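Local coordinates for protein diguanylate cyclase (Xanthomonas campestris pv. campestris, PDB 5H5O) that probably makes cyclic di-GMP from two GTP molecules as a whole protein and, through the cyclic nucleotide-binding domain modelled here, binds cyclic GMP, at residues 8-11 and 12-16; 66-69 and 70-74; 94-97 and 98-102. All coordinates share one frame; numbering follows the deposited sequence.

Overall arrangement
All three contacts are local, each within one helix, and they follow one another along the chain: contact 1 on helix 8-17, contact 2 on helix 68-72, contact 3 on helix 95-104. Contact 3 is the one that touches both others: its centre lies about 13 Å from that of contact 1, where L101 meets F14, and about 12 Å from that of contact 2, where F98 packs on L71 and L72. Contacts 1 and 2 stand about 18 Å apart between centres and do not touch. Helix 106-121 runs against all three. Together these helices form the helical side of the cyclic nucleotide-binding domain; contact 2 holds part of the cyclic GMP pocket.

Contact 1 (8-11 and 12-16); sequences AEEL and AFFAR
E10 and F14 sit one turn apart on helix 8-17. Both set CG anti to the carbonyl carbon (chi1 -69° and -82°), which is why their side chains run side by side, E10 CB 4.0 Å from F14 CD2. The carbonyls of A8 to L11 are each used in helical fashion. A8 O takes the N-H of A12 at 3.0 Å and E9 O that of F13 at 2.9 Å, nearly straight at 168°. E10 O receives F14 N at 2.7 Å and L11 O receives A15 N at 3.0 Å. Each phenylalanine ring brings an edge to the carbonyl its own N-H uses: F14 CD2 comes to 3.0 Å from E10 O, and F13 CD2 to 3.3 Å from E9 O. Across the F13 ring edge runs E9, whose CG touches F13 CD2 at 3.8 Å.

The buried E10 carboxylate finds its partners elsewhere. OE2 forms a salt bridge with R115 of helix 106-121, and the extended chain carries OE1 to the backbone N-H of T7. F14 meets F112 of that helix. Accepting the N-H three residues back, at the start of this N-terminal helix, gives one side of the pattern seen in capping boxes.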
ATOM      1  N   ALA A   8      13.670 -14.146  -2.575  1.00 22.83           N
ATOM      2  CA  ALA A   8      13.723 -15.576  -2.909  1.00 30.64           C
ATOM      3  C   ALA A   8      12.579 -16.317  -2.187  1.00 29.39           C
ATOM      4  O   ALA A   8      11.863 -17.133  -2.771  1.00 23.10           O
ATOM      5  CB  ALA A   8      15.068 -16.160  -2.525  1.00 14.32           C
ATOM      6  N   GLU A   9      12.412 -16.002  -0.910  1.00 23.03           N
ATOM      7  CA  GLU A   9      11.330 -16.561  -0.113  1.00 24.65           C
ATOM      8  C   GLU A   9       9.949 -16.318  -0.744  1.00 22.83           C
ATOM      9  O   GLU A   9       9.143 -17.238  -0.889  1.00 27.65           O
ATOM     10  CB  GLU A   9      11.370 -15.917   1.270  1.00 21.18           C
ATOM     11  CG  GLU A   9      10.254 -16.335   2.170  1.00 30.90           C
ATOM     12  CD  GLU A   9      10.356 -15.652   3.528  1.00 38.03           C
ATOM     13  OE1 GLU A   9      10.634 -14.426   3.568  1.00 28.34           O
ATOM     14  OE2 GLU A   9      10.185 -16.361   4.538  1.00 33.69           O
ATOM     15  N   GLU A  10       9.679 -15.069  -1.105  1.00 19.92           N
ATOM     16  CA  GLU A  10       8.434 -14.744  -1.799  1.00 27.22           C
ATOM     17  C   GLU A  10       8.243 -15.559  -3.085  1.00 29.74           C
ATOM     18  O   GLU A  10       7.163 -16.116  -3.334  1.00 24.79           O
ATOM     19  CB  GLU A  10       8.370 -13.244  -2.097  1.00 23.30           C
ATOM     20  CG  GLU A  10       8.201 -12.374  -0.854  1.00 25.67           C
ATOM     21  CD  GLU A  10       8.412 -10.891  -1.144  1.00 28.25           C
ATOM     22  OE1 GLU A  10       8.778 -10.536  -2.288  1.00 25.27           O
ATOM     23  OE2 GLU A  10       8.202 -10.075  -0.225  1.00 30.12           O
ATOM     24  N   LEU A  11       9.297 -15.630  -3.897  1.00 22.96           N
ATOM     25  CA  LEU A  11       9.213 -16.319  -5.174  1.00 28.01           C
ATOM     26  C   LEU A  11       8.782 -17.746  -4.925  1.00 20.19           C
ATOM     27  O   LEU A  11       7.831 -18.205  -5.539  1.00 18.57           O
ATOM     28  CB  LEU A  11      10.560 -16.295  -5.909  1.00 25.15           C
ATOM     29  CG  LEU A  11      10.672 -15.671  -7.301  1.00 35.54           C
ATOM     30  CD1 LEU A  11       9.579 -14.633  -7.557  1.00 23.93           C
ATOM     31  CD2 LEU A  11      12.089 -15.069  -7.510  1.00 23.54           C
ATOM     32  N   ALA A  12       9.462 -18.427  -4.001  1.00 23.93           N
ATOM     33  CA  ALA A  12       9.157 -19.822  -3.705  1.00 21.36           C
ATOM     34  C   ALA A  12       7.747 -19.994  -3.133  1.00 27.31           C
ATOM     35  O   ALA A  12       6.990 -20.864  -3.585  1.00 22.48           O
ATOM     36  CB  ALA A  12      10.189 -20.427  -2.743  1.00 22.96           C
ATOM     37  N   PHE A  13       7.397 -19.175  -2.139  1.00 20.93           N
ATOM     38  CA  PHE A  13       6.093 -19.324  -1.492  1.00 25.36           C
ATOM     39  C   PHE A  13       4.905 -18.890  -2.349  1.00 20.60           C
ATOM     40  O   PHE A  13       3.863 -19.548  -2.327  1.00 22.55           O
ATOM     41  CB  PHE A  13       6.057 -18.672  -0.102  1.00 19.20           C
ATOM     42  CG  PHE A  13       6.669 -19.530   0.967  1.00 23.29           C
ATOM     43  CD1 PHE A  13       6.008 -20.663   1.428  1.00 25.90           C
ATOM     44  CD2 PHE A  13       7.922 -19.233   1.485  1.00 23.24           C
ATOM     45  CE1 PHE A  13       6.574 -21.482   2.409  1.00 23.93           C
ATOM     46  CE2 PHE A  13       8.501 -20.039   2.473  1.00 22.63           C
ATOM     47  CZ  PHE A  13       7.822 -21.170   2.939  1.00 27.52           C
ATOM     48  N   PHE A  14       5.050 -17.779  -3.071  1.00 18.65           N
ATOM     49  CA  PHE A  14       4.009 -17.346  -3.994  1.00 21.78           C
ATOM     50  C   PHE A  14       3.833 -18.390  -5.093  1.00 22.67           C
ATOM     51  O   PHE A  14       2.710 -18.659  -5.520  1.00 15.94           O
ATOM     52  CB  PHE A  14       4.349 -15.990  -4.621  1.00 21.34           C
ATOM     53  CG  PHE A  14       4.013 -14.804  -3.735  1.00 26.50           C
ATOM     54  CD1 PHE A  14       3.063 -13.877  -4.132  1.00 30.13           C
ATOM     55  CD2 PHE A  14       4.629 -14.641  -2.500  1.00 21.01           C
ATOM     56  CE1 PHE A  14       2.738 -12.785  -3.315  1.00 25.05           C
ATOM     57  CE2 PHE A  14       4.321 -13.560  -1.689  1.00 28.28           C
ATOM     58  CZ  PHE A  14       3.371 -12.621  -2.110  1.00 18.20           C
ATOM     59  N   ALA A  15       4.947 -18.953  -5.565  1.00 20.15           N
ATOM     60  CA  ALA A  15       4.872 -20.035  -6.551  1.00 21.56           C
ATOM     61  C   ALA A  15       4.052 -21.207  -6.017  1.00 19.51           C
ATOM     62  O   ALA A  15       3.146 -21.697  -6.689  1.00 27.43           O
ATOM     63  CB  ALA A  15       6.275 -20.498  -6.942  1.00 22.62           C
ATOM     64  N   ARG A  16       4.354 -21.654  -4.804  1.00 20.11           N
ATOM     65  CA  ARG A  16       3.634 -22.796  -4.222  1.00 22.50           C
ATOM     66  C   ARG A  16       2.145 -22.576  -3.912  1.00 26.81           C
ATOM     67  O   ARG A  16       1.321 -23.453  -4.156  1.00 24.80           O
ATOM     68  CB  ARG A  16       4.368 -23.325  -2.991  1.00 24.32           C
ATOM     69  CG  ARG A  16       5.665 -24.060  -3.371  1.00 21.73           C
ATOM     70  CD  ARG A  16       6.357 -24.629  -2.181  1.00 27.20           C
ATOM     71  NE  ARG A  16       5.504 -25.569  -1.479  1.00 23.59           N
ATOM     72  CZ  ARG A  16       5.322 -26.838  -1.834  1.00 34.14           C
ATOM     73  NH1 ARG A  16       5.947 -27.345  -2.898  1.00 27.61           N
ATOM     74  NH2 ARG A  16       4.507 -27.607  -1.112  1.00 39.40           N
TER

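Contact 2 (66-69 and 70-74); sequences FGEL and GLLIG. With PCG (cyclic guanosine monophosphate), chain C.
L69 and I73 are set alike: L69 CG (chi1 -58°) and I73 CG1 (chi1 -53°) both stand anti to their own carbonyl carbons. That sends the two side chains the same way, one helical turn apart, and L69 CD2 packs on I73 CD1 at 4.0 Å. E68 is built differently. Its CG lies between the backbone N and the carbonyl carbon (chi1 80°) and the chain then bends, which carries the carboxylate to the ribose of cyclic GMP. There the ligand's O2' gives its hydrogen to E68 OE1 at 2.5 Å while accepting the N-H of G67 at 2.7 Å, so two bonds grip one hydroxyl. At the phosphate, G70 N makes a weak bond to O1A at 3.4 Å. L69 CB rests in van der Waals contact with the ligand's O3', and L69 CD1 makes an apolar touch with the ribose C3' at 4.0 Å.

G67 is the N-cap of helix 68-72, and its O accepts the N-H of L71 at 3.1 Å. E68 O takes L72 N at 2.8 Å, and L69 O takes I73 N at 3.0 Å as the helix ends. A strand leading through a Phe-Gly-Glu-Leu sequence into a short helix under the ribose and phosphate is the phosphate-binding cassette of cyclic nucleotide-binding domains. R119 forms a salt bridge with E68 OE2 from helix 106-121, whose L113 touches L72. F66 is backbone hydrogen-bonded to F40 of strand 39-44, while V121 of the second subunit packs on L69 and I73.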
ATOM      1  N   PHE A  66       3.195  -7.606 -10.605  1.00 21.27           N
ATOM      2  CA  PHE A  66       2.225  -6.600 -11.027  1.00 22.51           C
ATOM      3  C   PHE A  66       0.841  -7.153 -10.815  1.00 21.37           C
ATOM      4  O   PHE A  66       0.669  -8.366 -10.705  1.00 22.92           O
ATOM      5  CB  PHE A  66       2.417  -6.229 -12.503  1.00 18.52           C
ATOM      6  CG  PHE A  66       2.255  -7.393 -13.469  1.00 20.99           C
ATOM      7  CD1 PHE A  66       1.060  -7.597 -14.148  1.00 19.27           C
ATOM      8  CD2 PHE A  66       3.308  -8.255 -13.722  1.00 26.33           C
ATOM      9  CE1 PHE A  66       0.915  -8.649 -15.063  1.00 27.32           C
ATOM     10  CE2 PHE A  66       3.171  -9.318 -14.636  1.00 25.37           C
ATOM     11  CZ  PHE A  66       1.988  -9.511 -15.308  1.00 17.63           C
ATOM     12  N   GLY A  67      -0.150  -6.271 -10.761  1.00 20.74           N
ATOM     13  CA  GLY A  67      -1.519  -6.709 -10.586  1.00 23.71           C
ATOM     14  C   GLY A  67      -1.963  -6.835  -9.141  1.00 21.63           C
ATOM     15  O   GLY A  67      -3.091  -7.269  -8.881  1.00 25.77           O
ATOM     16  N   GLU A  68      -1.093  -6.450  -8.204  1.00 21.34           N
ATOM     17  CA  GLU A  68      -1.428  -6.553  -6.775  1.00 22.95           C
ATOM     18  C   GLU A  68      -2.594  -5.633  -6.392  1.00 21.14           C
ATOM     19  O   GLU A  68      -3.344  -5.949  -5.477  1.00 26.28           O
ATOM     20  CB  GLU A  68      -0.194  -6.340  -5.871  1.00 20.53           C
ATOM     21  CG  GLU A  68       0.244  -4.877  -5.624  1.00 21.96           C
ATOM     22  CD  GLU A  68       0.830  -4.186  -6.853  1.00 33.35           C
ATOM     23  OE1 GLU A  68       0.944  -4.829  -7.917  1.00 36.81           O
ATOM     24  OE2 GLU A  68       1.190  -2.995  -6.748  1.00 43.80           O
ATOM     25  N   LEU A  69      -2.760  -4.522  -7.114  1.00 22.65           N
ATOM     26  CA  LEU A  69      -3.917  -3.637  -6.918  1.00 26.20           C
ATOM     27  C   LEU A  69      -5.233  -4.359  -7.192  1.00 25.18           C
ATOM     28  O   LEU A  69      -6.188  -4.253  -6.411  1.00 19.79           O
ATOM     29  CB  LEU A  69      -3.833  -2.394  -7.818  1.00 22.14           C
ATOM     30  CG  LEU A  69      -2.605  -1.492  -7.668  1.00 30.28           C
ATOM     31  CD1 LEU A  69      -2.719  -0.272  -8.585  1.00 33.36           C
ATOM     32  CD2 LEU A  69      -2.403  -1.061  -6.213  1.00 29.40           C
ATOM     33  N   GLY A  70      -5.279  -5.086  -8.308  1.00 18.31           N
ATOM     34  CA  GLY A  70      -6.440  -5.883  -8.649  1.00 20.77           C
ATOM     35  C   GLY A  70      -6.702  -6.934  -7.588  1.00 25.63           C
ATOM     36  O   GLY A  70      -7.842  -7.246  -7.247  1.00 35.81           O
ATOM     37  N   LEU A  71      -5.626  -7.473  -7.046  1.00 26.18           N
ATOM     38  CA  LEU A  71      -5.721  -8.493  -6.019  1.00 21.52           C
ATOM     39  C   LEU A  71      -6.280  -7.926  -4.703  1.00 27.63           C
ATOM     40  O   LEU A  71      -7.127  -8.545  -4.070  1.00 24.79           O
ATOM     41  CB  LEU A  71      -4.343  -9.090  -5.782  1.00 22.57           C
ATOM     42  CG  LEU A  71      -4.232 -10.176  -4.707  1.00 33.33           C
ATOM     43  CD1 LEU A  71      -4.812 -11.491  -5.201  1.00 36.53           C
ATOM     44  CD2 LEU A  71      -2.784 -10.349  -4.272  1.00 31.58           C
ATOM     45  N   LEU A  72      -5.819  -6.738  -4.317  1.00 22.26           N
ATOM     46  CA  LEU A  72      -6.022  -6.226  -2.960  1.00 23.47           C
ATOM     47  C   LEU A  72      -7.239  -5.302  -2.797  1.00 36.61           C
ATOM     48  O   LEU A  72      -7.738  -5.094  -1.686  1.00 35.16           O
ATOM     49  CB  LEU A  72      -4.769  -5.485  -2.516  1.00 21.76           C
ATOM     50  CG  LEU A  72      -3.549  -6.384  -2.298  1.00 30.60           C
ATOM     51  CD1 LEU A  72      -2.264  -5.573  -2.132  1.00 25.32           C
ATOM     52  CD2 LEU A  72      -3.791  -7.308  -1.106  1.00 27.23           C
ATOM     53  N   ILE A  73      -7.701  -4.747  -3.909  1.00 33.10           N
ATOM     54  CA  ILE A  73      -8.737  -3.729  -3.902  1.00 27.20           C
ATOM     55  C   ILE A  73      -9.942  -4.236  -4.674  1.00 36.42           C
ATOM     56  O   ILE A  73      -9.881  -4.393  -5.883  1.00 35.92           O
ATOM     57  CB  ILE A  73      -8.206  -2.471  -4.576  1.00 24.22           C
ATOM     58  CG1 ILE A  73      -6.893  -2.065  -3.908  1.00 20.05           C
ATOM     59  CG2 ILE A  73      -9.220  -1.316  -4.523  1.00 24.04           C
ATOM     60  CD1 ILE A  73      -6.152  -1.035  -4.705  1.00 24.53           C
ATOM     61  N   GLY A  74     -11.037  -4.501  -3.974  1.00 39.94           N
ATOM     62  CA  GLY A  74     -12.238  -4.989  -4.626  1.00 42.13           C
ATOM     63  C   GLY A  74     -12.762  -4.023  -5.674  1.00 37.56           C
ATOM     64  O   GLY A  74     -12.742  -2.806  -5.470  1.00 27.33           O
TER
HETATM   65  PA  PCG C 201      -3.282  -3.514 -11.754  1.00 64.75           P
HETATM   66  O1A PCG C 201      -3.822  -4.838 -11.329  1.00 64.75           O
HETATM   67  O2A PCG C 201      -3.877  -2.142 -11.718  1.00 64.75           O
HETATM   68  O5' PCG C 201      -2.912  -3.898 -12.947  1.00 64.75           O
HETATM   69  C5' PCG C 201      -2.063  -2.991 -13.655  1.00 64.75           C
HETATM   70  C4' PCG C 201      -0.824  -2.940 -12.802  1.00 64.75           C
HETATM   71  O4' PCG C 201       0.265  -2.116 -13.136  1.00 64.75           O
HETATM   72  C3' PCG C 201      -1.143  -2.581 -11.384  1.00 64.75           C
HETATM   73  O3' PCG C 201      -2.130  -3.513 -10.867  1.00 64.75           O
HETATM   74  C2' PCG C 201       0.243  -2.576 -10.802  1.00 64.75           C
HETATM   75  O2' PCG C 201       0.705  -3.807 -10.239  1.00 64.75           O
HETATM   76  C1' PCG C 201       1.127  -2.225 -12.009  1.00 64.75           C
HETATM   77  N9  PCG C 201       1.840  -0.921 -12.215  1.00 64.75           N
HETATM   78  C8  PCG C 201       3.118  -0.805 -12.595  1.00 64.75           C
HETATM   79  N7  PCG C 201       3.492   0.482 -12.694  1.00 64.75           N
HETATM   80  C5  PCG C 201       2.451   1.230 -12.377  1.00 64.75           C
HETATM   81  C6  PCG C 201       2.170   2.686 -12.273  1.00 64.75           C
HETATM   82  O6  PCG C 201       3.067   3.497 -12.527  1.00 64.75           O
HETATM   83  N1  PCG C 201       0.926   3.092 -11.894  1.00 64.75           N
HETATM   84  C2  PCG C 201      -0.064   2.212 -11.613  1.00 64.75           C
HETATM   85  N2  PCG C 201      -1.276   2.678 -11.244  1.00 64.75           N
HETATM   86  N3  PCG C 201       0.125   0.842 -11.689  1.00 64.75           N
HETATM   87  C4  PCG C 201       1.340   0.317 -12.056  1.00 64.75           C

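Contact 3 (94-97 and 98-102); sequences AHDD and FQRLV
The opening turns of helix 95-104, with A94 as N-cap, are tied together by D97 and R100, which form a salt bridge three residues apart. R100 NH1 meets D97 OD1 at 2.5 Å, a very short value whose exact length is doubtful, and the N-H approaches well off line, at 132°. The aspartate arrives at the edge of the guanidinium group, near its plane, with its own carboxylate plane turned 52° from it. A bend at chi3 (-134°) folds the arginine back along the helix, and one face of the guanidinium then lies against D96 O, which stands 3.5 Å from its plane, over the centre. The same carbonyl accepts R100 N at 2.9 Å. R100 NH2 ends 3.2 Å from D96 CB, while the D96 carboxylate, well out of the guanidinium plane, probably attracts R100 by charge only, no N-H pointing at it.

The other oxygen of D97 does a second job: OD2 accepts A94 N at 3.0 Å, met from above the carboxylate plane. As in a capping box, the residue three after the N-cap bonds back to the N-cap N-H; alanine at that position has no polar side chain to complete the reciprocal pair. A94 O in turn takes F98 N at 2.9 Å, and D97 O takes L101 N at 2.9 Å.

On the buried side the F98 ring has V102 CG2 over one face, offset toward the rim, and touches V109 and L113 of helix 106-121. R114 of the second subunit packs against H95, F98 and Q99.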
ATOM      1  N   ALA A  94      -4.079 -16.087  -7.076  1.00 29.86           N
ATOM      2  CA  ALA A  94      -5.483 -15.716  -6.976  1.00 31.20           C
ATOM      3  C   ALA A  94      -5.842 -15.194  -5.591  1.00 31.78           C
ATOM      4  O   ALA A  94      -5.120 -15.410  -4.614  1.00 28.38           O
ATOM      5  CB  ALA A  94      -6.385 -16.907  -7.351  1.00 26.72           C
ATOM      6  N   HIS A  95      -6.979 -14.509  -5.526  1.00 29.28           N
ATOM      7  CA  HIS A  95      -7.493 -13.926  -4.294  1.00 26.30           C
ATOM      8  C   HIS A  95      -7.466 -14.907  -3.122  1.00 26.51           C
ATOM      9  O   HIS A  95      -6.946 -14.586  -2.052  1.00 25.43           O
ATOM     10  CB  HIS A  95      -8.925 -13.428  -4.533  1.00 38.79           C
ATOM     11  CG  HIS A  95      -9.546 -12.773  -3.341  1.00 44.36           C
ATOM     12  ND1 HIS A  95     -10.269 -13.474  -2.399  1.00 44.85           N
ATOM     13  CD2 HIS A  95      -9.548 -11.481  -2.937  1.00 43.43           C
ATOM     14  CE1 HIS A  95     -10.694 -12.638  -1.468  1.00 44.00           C
ATOM     15  NE2 HIS A  95     -10.269 -11.423  -1.770  1.00 45.87           N
ATOM     16  N   ASP A  96      -8.029 -16.098  -3.331  1.00 26.05           N
ATOM     17  CA  ASP A  96      -8.067 -17.139  -2.305  1.00 31.11           C
ATOM     18  C   ASP A  96      -6.673 -17.628  -1.927  1.00 31.09           C
ATOM     19  O   ASP A  96      -6.412 -17.921  -0.751  1.00 22.36           O
ATOM     20  CB  ASP A  96      -8.918 -18.332  -2.763  1.00 45.69           C
ATOM     21  CG  ASP A  96     -10.410 -18.019  -2.785  1.00 56.96           C
ATOM     22  OD1 ASP A  96     -10.823 -17.016  -2.157  1.00 48.64           O
ATOM     23  OD2 ASP A  96     -11.169 -18.787  -3.427  1.00 61.90           O
ATOM     24  N   ASP A  97      -5.787 -17.719  -2.925  1.00 25.97           N
ATOM     25  CA  ASP A  97      -4.405 -18.127  -2.696  1.00 26.27           C
ATOM     26  C   ASP A  97      -3.746 -17.128  -1.753  1.00 28.45           C
ATOM     27  O   ASP A  97      -3.047 -17.506  -0.815  1.00 29.53           O
ATOM     28  CB  ASP A  97      -3.599 -18.156  -4.015  1.00 27.63           C
ATOM     29  CG  ASP A  97      -4.150 -19.141  -5.039  1.00 29.70           C
ATOM     30  OD1 ASP A  97      -4.852 -20.096  -4.645  1.00 27.21           O
ATOM     31  OD2 ASP A  97      -3.869 -18.959  -6.252  1.00 30.87           O
ATOM     32  N   PHE A  98      -3.959 -15.843  -2.018  1.00 24.94           N
ATOM     33  CA  PHE A  98      -3.352 -14.807  -1.199  1.00 30.71           C
ATOM     34  C   PHE A  98      -3.886 -14.871   0.232  1.00 32.52           C
ATOM     35  O   PHE A  98      -3.118 -14.737   1.191  1.00 28.91           O
ATOM     36  CB  PHE A  98      -3.572 -13.413  -1.806  1.00 32.53           C
ATOM     37  CG  PHE A  98      -3.000 -12.296  -0.980  1.00 33.19           C
ATOM     38  CD1 PHE A  98      -1.631 -12.071  -0.945  1.00 27.12           C
ATOM     39  CD2 PHE A  98      -3.833 -11.476  -0.215  1.00 39.96           C
ATOM     40  CE1 PHE A  98      -1.096 -11.047  -0.176  1.00 26.44           C
ATOM     41  CE2 PHE A  98      -3.308 -10.445   0.559  1.00 32.87           C
ATOM     42  CZ  PHE A  98      -1.937 -10.227   0.582  1.00 31.48           C
ATOM     43  N   GLN A  99      -5.191 -15.096   0.377  1.00 24.60           N
ATOM     44  CA  GLN A  99      -5.745 -15.236   1.719  1.00 34.20           C
ATOM     45  C   GLN A  99      -5.117 -16.424   2.446  1.00 34.78           C
ATOM     46  O   GLN A  99      -4.844 -16.339   3.645  1.00 26.61           O
ATOM     47  CB  GLN A  99      -7.271 -15.358   1.708  1.00 33.40           C
ATOM     48  CG  GLN A  99      -7.850 -15.570   3.102  1.00 41.16           C
ATOM     49  CD  GLN A  99      -7.455 -14.456   4.077  1.00 37.17           C
ATOM     50  OE1 GLN A  99      -6.950 -14.716   5.166  1.00 44.42           O
ATOM     51  NE2 GLN A  99      -7.674 -13.211   3.673  1.00 28.62           N
ATOM     52  N   ARG A 100      -4.870 -17.520   1.720  1.00 30.10           N
ATOM     53  CA  ARG A 100      -4.215 -18.679   2.325  1.00 27.50           C
ATOM     54  C   ARG A 100      -2.814 -18.321   2.796  1.00 33.57           C
ATOM     55  O   ARG A 100      -2.392 -18.717   3.887  1.00 38.24           O
ATOM     56  CB  ARG A 100      -4.156 -19.865   1.352  1.00 36.91           C
ATOM     57  CG  ARG A 100      -5.429 -20.696   1.310  1.00 39.92           C
ATOM     58  CD  ARG A 100      -5.430 -21.687   0.158  1.00 40.08           C
ATOM     59  NE  ARG A 100      -6.700 -21.670  -0.558  1.00 50.04           N
ATOM     60  CZ  ARG A 100      -6.831 -21.369  -1.844  1.00 60.10           C
ATOM     61  NH1 ARG A 100      -5.766 -21.074  -2.570  1.00 58.77           N
ATOM     62  NH2 ARG A 100      -8.031 -21.377  -2.409  1.00 72.77           N
ATOM     63  N   LEU A 101      -2.115 -17.549   1.967  1.00 26.82           N
ATOM     64  CA  LEU A 101      -0.743 -17.113   2.232  1.00 27.82           C
ATOM     65  C   LEU A 101      -0.651 -16.250   3.489  1.00 20.65           C
ATOM     66  O   LEU A 101       0.223 -16.447   4.330  1.00 26.32           O
ATOM     67  CB  LEU A 101      -0.245 -16.309   1.032  1.00 26.50           C
ATOM     68  CG  LEU A 101       1.231 -16.317   0.668  1.00 36.96           C
ATOM     69  CD1 LEU A 101       1.882 -17.626   1.060  1.00 39.64           C
ATOM     70  CD2 LEU A 101       1.358 -16.078  -0.839  1.00 31.05           C
ATOM     71  N   VAL A 102      -1.566 -15.291   3.600  1.00 21.37           N
ATOM     72  CA  VAL A 102      -1.641 -14.428   4.769  1.00 31.84           C
ATOM     73  C   VAL A 102      -1.791 -15.273   6.026  1.00 33.40           C
ATOM     74  O   VAL A 102      -1.106 -15.047   7.020  1.00 37.14           O
ATOM     75  CB  VAL A 102      -2.851 -13.468   4.691  1.00 39.86           C
ATOM     76  CG1 VAL A 102      -2.884 -12.570   5.900  1.00 45.16           C
ATOM     77  CG2 VAL A 102      -2.787 -12.635   3.443  1.00 46.51           C
TER